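Local coordinates for protein ML032222a iGluR (Mnemiopsis leidyi, PDB 4YKI) that binds glycine through its ligand-binding domain, as a subunit of a ctenophore ionotropic glutamate receptor that probably gates an ion channel, at residues B[122-127]-B[134-139]. Numbering follows the deposited sequence. Where two conformers were deposited one is given.
Sequences TTLNQV and DKYKWG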
loop_
_atom_site.group_PDB
_atom_site.type_symbol
_atom_site.label_atom_id
_atom_site.label_comp_id
_atom_site.label_asym_id
_atom_site.label_seq_id
_atom_site.Cartn_x
_atom_site.Cartn_y
_atom_site.Cartn_z
ATOM N N THR B 122 -13.352 25.166 -24.021
ATOM C CA THR B 122 -12.290 25.333 -23.056
ATOM C C THR B 122 -12.463 24.289 -21.960
ATOM O O THR B 122 -13.583 23.919 -21.577
ATOM C CB THR B 122 -12.280 26.732 -22.409
ATOM O OG1 THR B 122 -13.523 26.963 -21.737
ATOM C CG2 THR B 122 -12.016 27.845 -23.433
ATOM N N THR B 123 -11.343 23.809 -21.457
ATOM C CA THR B 123 -11.362 22.788 -20.433
ATOM C C THR B 123 -10.445 23.232 -19.296
ATOM O O THR B 123 -10.039 24.388 -19.238
ATOM C CB THR B 123 -11.032 21.420 -21.066
ATOM O OG1 THR B 123 -11.318 20.352 -20.153
ATOM C CG2 THR B 123 -9.608 21.375 -21.515
ATOM N N LEU B 124 -10.172 22.344 -18.360
ATOM C CA LEU B 124 -9.447 22.718 -17.150
ATOM C C LEU B 124 -8.239 21.840 -16.995
ATOM O O LEU B 124 -8.279 20.672 -17.361
ATOM C CB LEU B 124 -10.333 22.530 -15.917
ATOM C CG LEU B 124 -11.631 23.325 -15.989
ATOM C CD1 LEU B 124 -12.585 22.892 -14.922
ATOM C CD2 LEU B 124 -11.360 24.800 -15.885
ATOM N N ASN B 125 -7.180 22.402 -16.415
ATOM C CA ASN B 125 -5.915 21.691 -16.214
ATOM C C ASN B 125 -5.700 21.209 -14.769
ATOM O O ASN B 125 -4.938 20.271 -14.525
ATOM C CB ASN B 125 -4.741 22.604 -16.605
ATOM C CG ASN B 125 -4.791 23.042 -18.065
ATOM O OD1 ASN B 125 -5.071 22.243 -18.961
ATOM N ND2 ASN B 125 -4.524 24.318 -18.306
ATOM N N GLN B 126 -6.348 21.858 -13.809
ATOM C CA GLN B 126 -6.162 21.519 -12.400
ATOM C C GLN B 126 -7.405 21.974 -11.655
ATOM O O GLN B 126 -7.963 23.020 -11.973
ATOM C CB GLN B 126 -4.899 22.192 -11.844
ATOM C CG GLN B 126 -4.269 21.502 -10.605
ATOM C CD GLN B 126 -4.939 21.864 -9.293
ATOM O OE1 GLN B 126 -5.531 22.935 -9.152
ATOM N NE2 GLN B 126 -4.845 20.965 -8.319
ATOM N N VAL B 127 -7.854 21.186 -10.679
ATOM C CA VAL B 127 -9.182 21.406 -10.105
ATOM C C VAL B 127 -9.382 22.776 -9.461
ATOM O O VAL B 127 -10.502 23.280 -9.448
ATOM C CB VAL B 127 -9.603 20.313 -9.092
ATOM C CG1 VAL B 127 -9.869 18.979 -9.806
ATOM C CG2 VAL B 127 -8.581 20.151 -7.970
ATOM N N ASP B 134 -17.141 30.012 -14.181
ATOM C CA ASP B 134 -18.515 29.529 -13.993
ATOM C C ASP B 134 -19.071 28.765 -15.188
ATOM O O ASP B 134 -20.268 28.518 -15.258
ATOM C CB ASP B 134 -19.477 30.645 -13.558
ATOM C CG ASP B 134 -19.567 31.770 -14.551
ATOM O OD1 ASP B 134 -18.977 31.678 -15.641
ATOM O OD2 ASP B 134 -20.248 32.767 -14.236
ATOM N N LYS B 135 -18.198 28.339 -16.092
ATOM C CA LYS B 135 -18.614 27.451 -17.171
ATOM C C LYS B 135 -18.986 26.068 -16.644
ATOM O O LYS B 135 -20.029 25.498 -17.010
ATOM C CB LYS B 135 -17.498 27.291 -18.200
ATOM C CG LYS B 135 -17.835 26.281 -19.303
ATOM C CD LYS B 135 -16.759 26.175 -20.382
ATOM C CE LYS B 135 -17.076 25.064 -21.359
ATOM N NZ LYS B 135 -16.094 25.045 -22.450
ATOM N N TYR B 136 -18.125 25.518 -15.790
ATOM C CA TYR B 136 -18.298 24.193 -15.239
ATOM C C TYR B 136 -18.817 24.252 -13.823
ATOM O O TYR B 136 -18.361 25.067 -13.029
ATOM C CB TYR B 136 -16.939 23.443 -15.207
ATOM C CG TYR B 136 -16.414 23.084 -16.574
ATOM C CD1 TYR B 136 -16.833 21.935 -17.203
ATOM C CD2 TYR B 136 -15.515 23.892 -17.241
ATOM C CE1 TYR B 136 -16.391 21.605 -18.454
ATOM C CE2 TYR B 136 -15.061 23.563 -18.491
ATOM C CZ TYR B 136 -15.509 22.422 -19.103
ATOM O OH TYR B 136 -15.087 22.047 -20.365
ATOM N N LYS B 137 -19.762 23.370 -13.517
ATOM C CA LYS B 137 -20.103 23.007 -12.147
ATOM C C LYS B 137 -19.280 21.784 -11.752
ATOM O O LYS B 137 -18.651 21.166 -12.607
ATOM C CB LYS B 137 -21.604 22.732 -12.012
ATOM C CG LYS B 137 -22.443 23.997 -12.129
ATOM C CD LYS B 137 -23.932 23.738 -11.958
ATOM C CE LYS B 137 -24.749 25.023 -12.056
ATOM N NZ LYS B 137 -24.305 26.055 -11.079
ATOM N N TRP B 138 -19.273 21.450 -10.470
ATOM C CA TRP B 138 -18.427 20.376 -9.986
ATOM C C TRP B 138 -18.966 19.846 -8.678
ATOM O O TRP B 138 -19.828 20.473 -8.046
ATOM C CB TRP B 138 -16.983 20.861 -9.792
ATOM C CG TRP B 138 -16.814 21.844 -8.679
ATOM C CD1 TRP B 138 -16.532 21.562 -7.376
ATOM C CD2 TRP B 138 -16.943 23.267 -8.765
ATOM N NE1 TRP B 138 -16.474 22.723 -6.643
ATOM C CE2 TRP B 138 -16.729 23.780 -7.475
ATOM C CE3 TRP B 138 -17.219 24.153 -9.803
ATOM C CZ2 TRP B 138 -16.756 25.151 -7.208
ATOM C CZ3 TRP B 138 -17.268 25.509 -9.526
ATOM C CH2 TRP B 138 -17.041 25.993 -8.239
ATOM N N GLY B 139 -18.472 18.687 -8.261
ATOM C CA GLY B 139 -18.867 18.160 -6.975
ATOM C C GLY B 139 -18.089 16.945 -6.547
ATOM O O GLY B 139 -17.349 16.333 -7.313
HETATM O O HOH W 1 -13.974 19.478 -20.848
#
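K135 and Y136 both reach across to the carbonyl oxygen of T122, tying the loop that follows strand 109-118 to the residues that lead into strand 137-141 at the periphery of the bilobed, periplasmic-binding-protein-like ligand-binding domain, well away from the glycine pocket. Two donors grip that oxygen. K135 NZ lies 2.9 Å from T122 O, in the carbonyl plane and on a lone pair, while Y136 OH donates at 2.7 Å to T122 O with a C=O...OH angle of 148°. The lysine is fully extended, its CG anti to the backbone N (chi1 175°). Its ammonium also donates to T122 OG1 at 3.3 Å and, beyond the two segments, to the carbonyl oxygen of E120, so one charged group gathers three oxygens of the loop. An alanine in place of K135 would probably leave T122 OG1 and the E120 carbonyl without this donor and T122 O with one donor fewer. Apolar packing is slighter: L124 CD1 rests obliquely against the Y136 ring, 3.9 Å from CD2, and V117 of strand 109-118 also touches the tyrosine. A water bridges the two segments, donating to Y136 OH at 2.8 Å and hydrogen-bonded to T123 OG1 at 2.9 Å.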